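Local coordinates for decapping nuclease RAI1 (Candida albicans, PDB 5BUD), which hydrolyses NAD caps, m7G caps and 5' triphosphates from RNA ends with a divalent metal, and binds and stimulates the exoribonuclease RAT1, at residues L43-L48 against D226-Y231; G93-S98 against P127-L132; E245-R250 against T278-G283. All coordinates share one frame; numbering follows the deposited sequence.

Contact 1: L43-L48 against D226-Y231. With MN (manganese (II) ion), chain F; MN (manganese (II) ion), chain E.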
loop_
_atom_site.group_PDB
_atom_site.type_symbol
_atom_site.label_atom_id
_atom_site.label_comp_id
_atom_site.label_asym_id
_atom_site.label_seq_id
_atom_site.Cartn_x
_atom_site.Cartn_y
_atom_site.Cartn_z
ATOM N N LEU A 43 -17.007 -0.830 2.592
ATOM C CA LEU A 43 -16.488 -1.446 1.338
ATOM C C LEU A 43 -17.361 -1.059 0.123
ATOM O O LEU A 43 -18.573 -1.307 0.122
ATOM C CB LEU A 43 -16.445 -2.956 1.492
ATOM C CG LEU A 43 -15.891 -3.817 0.341
ATOM C CD1 LEU A 43 -14.444 -3.513 0.008
ATOM C CD2 LEU A 43 -16.046 -5.276 0.661
ATOM N N SER A 44 -16.749 -0.451 -0.883
ATOM C CA SER A 44 -17.411 -0.226 -2.176
ATOM C C SER A 44 -17.218 -1.404 -3.156
ATOM O O SER A 44 -16.369 -2.273 -2.957
ATOM C CB SER A 44 -16.927 1.082 -2.798
ATOM O OG SER A 44 -15.577 0.954 -3.317
ATOM N N TYR A 45 -17.995 -1.397 -4.227
ATOM C CA TYR A 45 -18.017 -2.461 -5.217
ATOM C C TYR A 45 -17.753 -1.871 -6.588
ATOM O O TYR A 45 -18.177 -0.755 -6.885
ATOM C CB TYR A 45 -19.371 -3.197 -5.170
ATOM C CG TYR A 45 -19.572 -3.863 -3.839
ATOM C CD1 TYR A 45 -20.046 -3.143 -2.727
ATOM C CD2 TYR A 45 -19.187 -5.181 -3.652
ATOM C CE1 TYR A 45 -20.169 -3.758 -1.487
ATOM C CE2 TYR A 45 -19.296 -5.796 -2.429
ATOM C CZ TYR A 45 -19.789 -5.081 -1.350
ATOM O OH TYR A 45 -19.867 -5.727 -0.166
ATOM N N TYR A 46 -17.030 -2.614 -7.421
ATOM C CA TYR A 46 -16.685 -2.150 -8.750
ATOM C C TYR A 46 -17.930 -2.170 -9.634
ATOM O O TYR A 46 -18.634 -3.165 -9.663
ATOM C CB TYR A 46 -15.605 -3.065 -9.393
ATOM C CG TYR A 46 -15.128 -2.525 -10.699
ATOM C CD1 TYR A 46 -14.310 -1.417 -10.742
ATOM C CD2 TYR A 46 -15.564 -3.064 -11.908
ATOM C CE1 TYR A 46 -13.888 -0.877 -11.952
ATOM C CE2 TYR A 46 -15.154 -2.518 -13.128
ATOM C CZ TYR A 46 -14.294 -1.441 -13.133
ATOM O OH TYR A 46 -13.871 -0.856 -14.316
ATOM N N TYR A 47 -18.190 -1.079 -10.330
ATOM C CA TYR A 47 -19.280 -1.019 -11.309
ATOM C C TYR A 47 -19.046 0.083 -12.342
ATOM O O TYR A 47 -19.208 1.277 -12.048
ATOM C CB TYR A 47 -20.644 -0.818 -10.614
ATOM C CG TYR A 47 -21.809 -0.960 -11.574
ATOM C CD1 TYR A 47 -22.509 0.149 -12.023
ATOM C CD2 TYR A 47 -22.169 -2.207 -12.068
ATOM C CE1 TYR A 47 -23.573 0.020 -12.905
ATOM C CE2 TYR A 47 -23.215 -2.347 -12.964
ATOM C CZ TYR A 47 -23.909 -1.228 -13.379
ATOM O OH TYR A 47 -24.945 -1.360 -14.284
ATOM N N LEU A 48 -18.637 -0.319 -13.553
ATOM C CA LEU A 48 -18.343 0.633 -14.622
ATOM C C LEU A 48 -18.599 -0.011 -16.007
ATOM O O LEU A 48 -17.698 -0.617 -16.591
ATOM C CB LEU A 48 -16.894 1.110 -14.523
ATOM C CG LEU A 48 -16.529 2.249 -15.458
ATOM C CD1 LEU A 48 -17.507 3.401 -15.283
ATOM C CD2 LEU A 48 -15.095 2.697 -15.206
ATOM N N ASP A 226 -9.254 -0.807 -2.496
ATOM C CA ASP A 226 -10.032 0.130 -3.318
ATOM C C ASP A 226 -11.487 -0.282 -3.453
ATOM O O ASP A 226 -12.391 0.542 -3.309
ATOM C CB ASP A 226 -9.432 0.305 -4.709
ATOM C CG ASP A 226 -8.184 1.174 -4.694
ATOM O OD1 ASP A 226 -8.055 1.933 -3.721
ATOM O OD2 ASP A 226 -7.402 1.156 -5.670
ATOM N N CYS A 227 -11.720 -1.543 -3.739
ATOM C CA CYS A 227 -13.098 -2.014 -3.869
ATOM C C CYS A 227 -13.167 -3.509 -3.961
ATOM O O CYS A 227 -12.136 -4.198 -3.949
ATOM C CB CYS A 227 -13.823 -1.348 -5.062
ATOM S SG CYS A 227 -13.160 -1.730 -6.716
ATOM N N CYS A 228 -14.407 -3.999 -4.012
ATOM C CA CYS A 228 -14.721 -5.393 -4.123
ATOM C C CYS A 228 -15.320 -5.644 -5.534
ATOM O O CYS A 228 -16.085 -4.843 -6.055
ATOM C CB CYS A 228 -15.703 -5.771 -3.034
ATOM S SG CYS A 228 -16.210 -7.500 -3.050
ATOM N N TRP A 229 -14.969 -6.763 -6.136
ATOM C CA TRP A 229 -15.288 -7.028 -7.563
ATOM C C TRP A 229 -16.770 -7.288 -7.831
ATOM O O TRP A 229 -17.366 -6.716 -8.765
ATOM C CB TRP A 229 -14.440 -8.212 -8.049
ATOM C CG TRP A 229 -14.770 -8.793 -9.404
ATOM C CD1 TRP A 229 -15.168 -10.082 -9.672
ATOM C CD2 TRP A 229 -14.637 -8.150 -10.657
ATOM N NE1 TRP A 229 -15.339 -10.258 -11.021
ATOM C CE2 TRP A 229 -15.006 -9.094 -11.657
ATOM C CE3 TRP A 229 -14.262 -6.871 -11.049
ATOM C CZ2 TRP A 229 -15.031 -8.778 -13.005
ATOM C CZ3 TRP A 229 -14.257 -6.576 -12.399
ATOM C CH2 TRP A 229 -14.646 -7.529 -13.359
ATOM N N ASP A 230 -17.345 -8.141 -7.009
ATOM C CA ASP A 230 -18.713 -8.653 -7.200
ATOM C C ASP A 230 -19.469 -8.709 -5.854
ATOM O O ASP A 230 -20.503 -8.060 -5.686
ATOM C CB ASP A 230 -18.632 -10.045 -7.823
ATOM C CG ASP A 230 -17.468 -10.853 -7.287
ATOM O OD1 ASP A 230 -16.817 -10.375 -6.299
ATOM O OD2 ASP A 230 -17.199 -11.953 -7.836
ATOM N N TYR A 231 -18.944 -9.478 -4.909
ATOM C CA TYR A 231 -19.537 -9.605 -3.567
ATOM C C TYR A 231 -18.429 -9.960 -2.603
ATOM O O TYR A 231 -17.383 -10.510 -3.016
ATOM C CB TYR A 231 -20.621 -10.708 -3.538
ATOM C CG TYR A 231 -20.086 -12.023 -4.029
ATOM C CD1 TYR A 231 -19.509 -12.933 -3.156
ATOM C CD2 TYR A 231 -20.143 -12.344 -5.360
ATOM C CE1 TYR A 231 -18.989 -14.115 -3.611
ATOM C CE2 TYR A 231 -19.658 -13.531 -5.819
ATOM C CZ TYR A 231 -19.067 -14.400 -4.945
ATOM O OH TYR A 231 -18.546 -15.567 -5.437
HETATM MN MN MN F . -6.216 2.706 -2.771
HETATM MN MN MN E . -5.757 2.368 -6.247
HETATM O O HOH W 1 -13.907 0.369 -0.703
HETATM O O HOH W 2 -19.267 -5.210 -8.304
HETATM O O HOH W 3 -7.059 3.983 -6.824
HETATM O O HOH W 4 -4.988 0.497 -2.329
#
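Tyr45 and Cys228 form a single beta bridge where residues 43-48 meet the end of strand 217-228, a core strand of the PD-(D/E)XK nuclease fold. Two backbone hydrogen bonds flank the bridge: Cys228 N donates to Ser44 O at 2.8 Å, and Tyr46 N donates to Cys228 O. Cys228 is thus gripped through both its amide and its carbonyl, and Tyr45 CA adds a C-H...O contact to that same carbonyl oxygen. Beyond these bonds, one water takes the N-H of Ser44 and donates to Asp226 O.

The sulfurs of the two cysteines each meet a different tyrosine. Cys228 SG, anti to its backbone N (chi1 179°), lies 3.6 Å from Tyr45 CE2 and approaches that ring obliquely, while Leu43 CD2 packs on Cys228 CB at 3.7 Å. Cys227 SG sits instead at the edge of the Tyr46 ring, 3.9 Å from Tyr46 CB. Tyr46 also meets Trp229: the ring planes are only 20° apart but slid so far that they barely overlap, and the touch is made by Tyr46 CD2 on Trp229 CZ3 at 3.8 Å. The indole has a further cation-pi partner in Lys279.

Asp226, at the start of the segment, turns from residues 43-48 into the active site. Its carboxylate bridges two manganese ions, OD1 binding one at 2.2 Å and OD2 the other at 2.1 Å.

Contact 2: G93-S98 against P127-L132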
loop_
_atom_site.group_PDB
_atom_site.type_symbol
_atom_site.label_atom_id
_atom_site.label_comp_id
_atom_site.label_asym_id
_atom_site.label_seq_id
_atom_site.Cartn_x
_atom_site.Cartn_y
_atom_site.Cartn_z
ATOM N N GLY A 93 -9.312 -13.997 22.228
ATOM C CA GLY A 93 -8.715 -14.369 23.517
ATOM C C GLY A 93 -7.224 -14.622 23.452
ATOM O O GLY A 93 -6.651 -15.307 24.304
ATOM N N LYS A 94 -6.571 -14.040 22.452
ATOM C CA LYS A 94 -5.222 -14.446 22.103
ATOM C C LYS A 94 -4.583 -13.424 21.146
ATOM O O LYS A 94 -5.275 -12.839 20.309
ATOM C CB LYS A 94 -5.325 -15.805 21.423
ATOM C CG LYS A 94 -4.014 -16.530 21.218
ATOM C CD LYS A 94 -4.089 -17.452 20.007
ATOM C CE LYS A 94 -5.290 -18.381 20.050
ATOM N NZ LYS A 94 -5.558 -18.959 18.708
ATOM N N LYS A 95 -3.271 -13.225 21.261
ATOM C CA LYS A 95 -2.554 -12.348 20.324
ATOM C C LYS A 95 -2.462 -12.979 18.915
ATOM O O LYS A 95 -2.465 -14.203 18.765
ATOM C CB LYS A 95 -1.167 -11.983 20.850
ATOM C CG LYS A 95 -0.135 -13.089 20.704
ATOM C CD LYS A 95 1.281 -12.546 20.595
ATOM C CE LYS A 95 2.120 -12.837 21.808
ATOM N NZ LYS A 95 3.560 -12.606 21.520
ATOM N N ILE A 96 -2.368 -12.136 17.893
ATOM C CA ILE A 96 -2.190 -12.624 16.514
ATOM C C ILE A 96 -0.801 -13.228 16.417
ATOM O O ILE A 96 0.160 -12.679 16.955
ATOM C CB ILE A 96 -2.277 -11.465 15.498
ATOM C CG1 ILE A 96 -3.690 -10.891 15.446
ATOM C CG2 ILE A 96 -1.847 -11.929 14.107
ATOM C CD1 ILE A 96 -3.770 -9.495 14.872
ATOM N N SER A 97 -0.651 -14.326 15.705
ATOM C CA SER A 97 0.659 -14.917 15.639
ATOM C C SER A 97 1.370 -14.386 14.406
ATOM O O SER A 97 0.874 -14.509 13.283
ATOM C CB SER A 97 0.587 -16.444 15.629
ATOM O OG SER A 97 0.192 -16.907 14.370
ATOM N N SER A 98 2.539 -13.798 14.619
ATOM C CA SER A 98 3.314 -13.226 13.516
ATOM C C SER A 98 4.669 -12.841 14.046
ATOM O O SER A 98 4.852 -12.653 15.280
ATOM C CB SER A 98 2.604 -11.981 12.953
ATOM O OG SER A 98 3.296 -11.374 11.875
ATOM N N PRO A 127 10.850 -3.770 18.679
ATOM C CA PRO A 127 10.479 -5.081 19.203
ATOM C C PRO A 127 9.586 -4.951 20.427
ATOM O O PRO A 127 9.876 -4.131 21.340
ATOM C CB PRO A 127 11.816 -5.709 19.595
ATOM C CG PRO A 127 12.872 -4.841 19.010
ATOM C CD PRO A 127 12.280 -3.478 18.899
ATOM N N PHE A 128 8.525 -5.763 20.468
ATOM C CA PHE A 128 7.601 -5.748 21.601
ATOM C C PHE A 128 6.756 -7.008 21.637
ATOM O O PHE A 128 6.180 -7.415 20.627
ATOM C CB PHE A 128 6.695 -4.498 21.571
ATOM C CG PHE A 128 5.681 -4.476 22.677
ATOM C CD1 PHE A 128 4.351 -4.764 22.421
ATOM C CD2 PHE A 128 6.073 -4.257 23.988
ATOM C CE1 PHE A 128 3.423 -4.792 23.445
ATOM C CE2 PHE A 128 5.148 -4.287 25.017
ATOM C CZ PHE A 128 3.819 -4.564 24.748
ATOM N N ASP A 129 6.711 -7.633 22.813
ATOM C CA ASP A 129 5.933 -8.835 23.025
ATOM C C ASP A 129 6.220 -9.931 22.015
ATOM O O ASP A 129 5.316 -10.599 21.556
ATOM C CB ASP A 129 4.440 -8.499 23.000
ATOM C CG ASP A 129 3.587 -9.603 23.606
ATOM O OD1 ASP A 129 4.141 -10.383 24.403
ATOM O OD2 ASP A 129 2.382 -9.689 23.272
ATOM N N GLY A 130 7.475 -10.078 21.647
ATOM C CA GLY A 130 7.927 -11.162 20.770
ATOM C C GLY A 130 7.717 -10.877 19.297
ATOM O O GLY A 130 7.835 -11.783 18.479
ATOM N N GLN A 131 7.367 -9.627 18.969
ATOM C CA GLN A 131 7.112 -9.204 17.589
ATOM C C GLN A 131 7.847 -7.927 17.233
ATOM O O GLN A 131 8.203 -7.156 18.100
ATOM C CB GLN A 131 5.615 -9.007 17.358
ATOM C CG GLN A 131 4.855 -10.255 17.733
ATOM C CD GLN A 131 3.369 -10.157 17.558
ATOM O OE1 GLN A 131 2.730 -9.229 18.049
ATOM N NE2 GLN A 131 2.797 -11.159 16.905
ATOM N N LEU A 132 8.034 -7.720 15.939
ATOM C CA LEU A 132 8.612 -6.509 15.378
ATOM C C LEU A 132 7.535 -5.643 14.779
ATOM O O LEU A 132 6.828 -6.049 13.853
ATOM C CB LEU A 132 9.579 -6.848 14.266
ATOM C CG LEU A 132 10.824 -7.633 14.601
ATOM C CD1 LEU A 132 11.658 -7.653 13.348
ATOM C CD2 LEU A 132 11.590 -7.021 15.754
HETATM O O HOH W 5 5.319 -13.035 19.423
HETATM O O HOH W 6 3.437 -14.265 17.375
#
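Lys95 and Asp129 reach toward each other tip to tip, and the ammonium finds its main acceptor on the backbone: Lys95 NZ donates to Asp129 O at 2.7 Å. The Asp129 carboxylate is a looser partner, with OD2 in a long salt bridge 3.6 Å from Lys95 NZ. A water accepts from the same ammonium and donates weakly to Gly130 O. Alongside, the side-chain amide of Gln131 spends its nitrogen on two carbonyls of the other segment. Gln131 NE2 donates to Ile96 O at 3.0 Å and, equally far, to Ser98 O, which it meets from above the carbonyl plane. Gln131 is extended beyond CG (chi2 179°), which carries the amide across to the loop of residues 93-98.

The acceptor for Lys95 belongs to a type I' beta turn, Phe128 to Gln131, that closes the hairpin of strands 121-128 and 131-136. Positive phi at Asp129 and Gly130 shapes the turn, and Phe128 and Gln131 pair through both N-H...O bonds. Farther out, Arg387 of helix 381-389 joins the two polar side chains, with a salt bridge to Asp129 OD2 and a hydrogen bond to Gln131 OE1. On the other segment, Gly93 ends helix 78-92 in a Schellman motif, and Glu89 of that helix accepts from Ile96 N.

Contact 3: E245-R250 against T278-G283. With MN (manganese (II) ion), chain E; nucleotides of chain C.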
loop_
_atom_site.group_PDB
_atom_site.type_symbol
_atom_site.label_atom_id
_atom_site.label_comp_id
_atom_site.label_asym_id
_atom_site.label_seq_id
_atom_site.Cartn_x
_atom_site.Cartn_y
_atom_site.Cartn_z
ATOM N N GLU A 245 -7.806 -3.588 -6.928
ATOM C CA GLU A 245 -7.017 -2.365 -6.917
ATOM C C GLU A 245 -7.259 -1.574 -8.174
ATOM O O GLU A 245 -7.183 -2.117 -9.303
ATOM C CB GLU A 245 -5.526 -2.706 -6.795
ATOM C CG GLU A 245 -4.557 -1.538 -6.812
ATOM C CD GLU A 245 -4.721 -0.542 -5.676
ATOM O OE1 GLU A 245 -4.501 0.662 -5.967
ATOM O OE2 GLU A 245 -5.028 -0.949 -4.511
ATOM N N LEU A 246 -7.531 -0.286 -7.989
ATOM C CA LEU A 246 -7.747 0.630 -9.095
ATOM C C LEU A 246 -6.515 1.475 -9.346
ATOM O O LEU A 246 -5.810 1.863 -8.418
ATOM C CB LEU A 246 -8.985 1.533 -8.836
ATOM C CG LEU A 246 -10.262 0.731 -8.586
ATOM C CD1 LEU A 246 -11.437 1.667 -8.352
ATOM C CD2 LEU A 246 -10.629 -0.185 -9.760
ATOM N N LYS A 247 -6.247 1.744 -10.612
ATOM C CA LYS A 247 -5.162 2.655 -11.015
ATOM C C LYS A 247 -5.627 3.435 -12.214
ATOM O O LYS A 247 -6.539 3.006 -12.928
ATOM C CB LYS A 247 -3.893 1.857 -11.423
ATOM C CG LYS A 247 -3.319 0.941 -10.357
ATOM C CD LYS A 247 -2.612 1.738 -9.294
ATOM C CE LYS A 247 -1.961 0.840 -8.271
ATOM N NZ LYS A 247 -1.709 1.659 -7.055
ATOM N N THR A 248 -4.977 4.558 -12.471
ATOM C CA THR A 248 -5.130 5.276 -13.726
ATOM C C THR A 248 -3.769 5.476 -14.366
ATOM O O THR A 248 -2.751 5.523 -13.686
ATOM C CB THR A 248 -5.841 6.638 -13.590
ATOM O OG1 THR A 248 -5.070 7.526 -12.759
ATOM C CG2 THR A 248 -7.228 6.472 -13.007
ATOM N N SER A 249 -3.760 5.547 -15.696
ATOM C CA SER A 249 -2.567 5.883 -16.447
ATOM C C SER A 249 -2.927 6.589 -17.741
ATOM O O SER A 249 -4.049 6.495 -18.205
ATOM C CB SER A 249 -1.776 4.637 -16.810
ATOM O OG SER A 249 -0.422 5.002 -16.902
ATOM N N ARG A 250 -1.964 7.298 -18.317
ATOM C CA ARG A 250 -2.170 7.859 -19.646
ATOM C C ARG A 250 -2.202 6.727 -20.669
ATOM O O ARG A 250 -1.487 5.754 -20.533
ATOM C CB ARG A 250 -1.073 8.853 -20.016
ATOM C CG ARG A 250 -1.431 9.662 -21.252
ATOM C CD ARG A 250 -0.226 10.318 -21.906
ATOM N NE ARG A 250 -0.503 10.651 -23.305
ATOM C CZ ARG A 250 0.375 11.220 -24.127
ATOM N NH1 ARG A 250 1.588 11.557 -23.698
ATOM N NH2 ARG A 250 0.031 11.485 -25.381
ATOM N N THR A 278 -6.130 -9.944 -6.253
ATOM C CA THR A 278 -5.972 -10.749 -7.478
ATOM C C THR A 278 -6.346 -9.981 -8.753
ATOM O O THR A 278 -6.134 -10.468 -9.854
ATOM C CB THR A 278 -6.831 -12.038 -7.439
ATOM O OG1 THR A 278 -8.228 -11.708 -7.423
ATOM C CG2 THR A 278 -6.479 -12.859 -6.250
ATOM N N LYS A 279 -6.911 -8.781 -8.595
ATOM C CA LYS A 279 -7.391 -8.008 -9.744
ATOM C C LYS A 279 -6.884 -6.561 -9.662
ATOM O O LYS A 279 -7.048 -5.877 -8.611
ATOM C CB LYS A 279 -8.933 -8.051 -9.796
ATOM C CG LYS A 279 -9.529 -9.368 -10.262
ATOM C CD LYS A 279 -11.047 -9.278 -10.406
ATOM C CE LYS A 279 -11.645 -10.530 -11.037
ATOM N NZ LYS A 279 -11.287 -11.710 -10.240
ATOM N N ILE A 280 -6.284 -6.093 -10.759
ATOM C CA ILE A 280 -5.883 -4.693 -10.936
ATOM C C ILE A 280 -6.534 -4.106 -12.169
ATOM O O ILE A 280 -6.395 -4.650 -13.279
ATOM C CB ILE A 280 -4.343 -4.568 -11.091
ATOM C CG1 ILE A 280 -3.667 -5.282 -9.951
ATOM C CG2 ILE A 280 -3.942 -3.111 -11.194
ATOM C CD1 ILE A 280 -2.170 -5.410 -10.043
ATOM N N ILE A 281 -7.263 -3.005 -12.003
ATOM C CA ILE A 281 -8.012 -2.398 -13.107
ATOM C C ILE A 281 -7.381 -1.038 -13.376
ATOM O O ILE A 281 -7.288 -0.196 -12.479
ATOM C CB ILE A 281 -9.512 -2.272 -12.774
ATOM C CG1 ILE A 281 -10.091 -3.669 -12.591
ATOM C CG2 ILE A 281 -10.268 -1.497 -13.834
ATOM C CD1 ILE A 281 -11.575 -3.762 -12.375
ATOM N N TYR A 282 -6.949 -0.837 -14.605
ATOM C CA TYR A 282 -6.428 0.440 -15.059
ATOM C C TYR A 282 -7.465 1.216 -15.844
ATOM O O TYR A 282 -8.097 0.700 -16.778
ATOM C CB TYR A 282 -5.158 0.248 -15.917
ATOM C CG TYR A 282 -3.900 0.209 -15.104
ATOM C CD1 TYR A 282 -3.520 -0.947 -14.459
ATOM C CD2 TYR A 282 -3.074 1.337 -14.984
ATOM C CE1 TYR A 282 -2.361 -1.000 -13.725
ATOM C CE2 TYR A 282 -1.933 1.289 -14.212
ATOM C CZ TYR A 282 -1.598 0.108 -13.586
ATOM O OH TYR A 282 -0.471 -0.007 -12.834
ATOM N N GLY A 283 -7.673 2.455 -15.429
ATOM C CA GLY A 283 -8.399 3.422 -16.252
ATOM C C GLY A 283 -7.380 4.217 -17.056
ATOM O O GLY A 283 -6.587 4.950 -16.470
HETATM MN MN MN E . -5.757 2.368 -6.247
ATOM P P U C 2 -3.679 6.610 -9.280
ATOM O OP1 U C 2 -4.685 6.340 -10.348
ATOM O OP2 U C 2 -2.774 5.515 -8.861
ATOM O "O5'" U C 2 -2.722 7.816 -9.680
ATOM C "C5'" U C 2 -3.191 9.025 -10.300
ATOM C "C4'" U C 2 -2.088 10.066 -10.349
ATOM O "O4'" U C 2 -1.593 10.365 -9.015
ATOM C "C3'" U C 2 -0.826 9.714 -11.122
ATOM O "O3'" U C 2 -1.088 9.832 -12.514
ATOM C "C2'" U C 2 0.135 10.754 -10.567
ATOM O "O2'" U C 2 -0.149 12.063 -11.029
ATOM C "C1'" U C 2 -0.221 10.714 -9.084
ATOM N N1 U C 2 0.562 9.750 -8.292
ATOM C C2 U C 2 1.821 10.150 -7.871
ATOM O O2 U C 2 2.294 11.241 -8.142
ATOM N N3 U C 2 2.509 9.213 -7.141
ATOM C C4 U C 2 2.079 7.949 -6.788
ATOM O O4 U C 2 2.808 7.230 -6.109
ATOM C C5 U C 2 0.765 7.617 -7.249
ATOM C C6 U C 2 0.066 8.509 -7.961
ATOM O OP3 U C 1 -2.345 3.465 -4.342
ATOM P P U C 1 -3.639 3.820 -4.987
ATOM O OP1 U C 1 -3.653 3.496 -6.446
ATOM O OP2 U C 1 -4.817 3.337 -4.185
ATOM O "O5'" U C 1 -3.640 5.417 -4.859
ATOM C "C5'" U C 1 -4.887 6.126 -4.925
ATOM C "C4'" U C 1 -4.726 7.479 -5.580
ATOM O "O4'" U C 1 -4.145 8.413 -4.635
ATOM C "C3'" U C 1 -3.816 7.579 -6.800
ATOM O "O3'" U C 1 -4.489 7.130 -7.973
ATOM C "C2'" U C 1 -3.556 9.080 -6.828
ATOM O "O2'" U C 1 -4.673 9.826 -7.258
ATOM C "C1'" U C 1 -3.390 9.381 -5.336
ATOM N N1 U C 1 -1.996 9.328 -4.871
ATOM C C2 U C 1 -1.223 10.445 -5.107
ATOM O O2 U C 1 -1.654 11.439 -5.653
ATOM N N3 U C 1 0.066 10.362 -4.646
ATOM C C4 U C 1 0.656 9.294 -4.004
ATOM O O4 U C 1 1.833 9.375 -3.655
ATOM C C5 U C 1 -0.203 8.167 -3.811
ATOM C C6 U C 1 -1.468 8.217 -4.248
ATOM P P U C 4 1.806 12.614 -18.316
ATOM O OP1 U C 4 1.949 13.928 -18.996
ATOM O OP2 U C 4 0.469 12.089 -17.984
ATOM O "O5'" U C 4 2.577 11.532 -19.189
ATOM C "C5'" U C 4 3.865 11.839 -19.747
ATOM C "C4'" U C 4 3.917 11.334 -21.163
ATOM O "O4'" U C 4 5.297 11.128 -21.562
ATOM C "C3'" U C 4 3.311 9.956 -21.307
ATOM O "O3'" U C 4 3.020 9.753 -22.679
ATOM C "C2'" U C 4 4.421 9.099 -20.711
ATOM O "O2'" U C 4 4.322 7.707 -20.937
ATOM C "C1'" U C 4 5.667 9.783 -21.293
ATOM N N1 U C 4 6.830 9.796 -20.390
ATOM C C2 U C 4 7.060 8.670 -19.621
ATOM O O2 U C 4 6.349 7.681 -19.663
ATOM N N3 U C 4 8.153 8.750 -18.793
ATOM C C4 U C 4 9.021 9.811 -18.656
ATOM O O4 U C 4 9.961 9.726 -17.864
ATOM C C5 U C 4 8.718 10.938 -19.485
ATOM C C6 U C 4 7.658 10.894 -20.303
HETATM O O HOH W 3 -7.059 3.983 -6.824
#
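Strands 245-250 and 279-283 run parallel, their directions 32° apart, with Glu245, Leu246, Lys247 and Thr248 paired in order with Ile280, Ile281, Tyr282 and Gly283. Five backbone hydrogen bonds alternate between them, from Glu245 N to Lys279 O at 2.9 Å through to Ser249 N on Gly283 O.

Lys247 and Tyr282 stand on one face of the pair. Lys247 CB lies over the phenol ring, 3.6 Å from its centroid, in a CH-pi contact, and Phe261 meets that ring edge-to-face. The lysine then bends at chi2 (-74°) and leads away from the tyrosine, so that NZ donates a 2.7 Å hydrogen bond to OP1 of nucleotide U1 of chain C. The ammonium also forms a salt bridge with Glu245 OE1, met from above the carboxylate plane, and a hydrogen bond with Gln271. On the face shared by Leu246 and Ile281, the two side chains lie side by side, Leu246 CD2 touching Ile281 CB at 3.8 Å.

Thr248 OG1, held between its backbone N and carbonyl carbon (chi1 63°), donates to OP1 of nucleotide U2 of chain C at 2.7 Å; the Thr248 amide adds a weak bond to the same oxygen. Glu245 OE1 binds manganese at 2.1 Å and Leu246 O binds it at 2.2 Å, with OP1 and OP2 of the 5'-terminal phosphate of U1 of chain C, a water and Asp226 OD2 completing the sphere. A strand supplying an acidic side chain, a backbone carbonyl and, two residues after the acid, a lysine is the (D/E)XK half of the PD-(D/E)XK nuclease active site, here Glu245-Leu246-Lys247.

Overall arrangement
Contacts 1 and 3 adjoin, their centres 13 Å apart, because strands 217-228 and 243-250 follow each other in the chain and pair antiparallel. Between them they build one metal site: Asp226 from contact 1 and Glu245 and Leu246 from contact 3 bind the same manganese, and Asp226 OD2 probably also accepts from Leu246 N. Tyr46 packs on Ile281 as well. Contact 2 lies about 32 and 34 Å from the others, centre to centre, and about 22 Å from the RNA at the nearest atoms. Both its segments fall between residues 48 and 226 in sequence; contact 3 follows later. Strand 100-103, parallel to both 131-136 and 217-228, connects contact 2 to the metal-binding strands, across the chain's centre from contact 3.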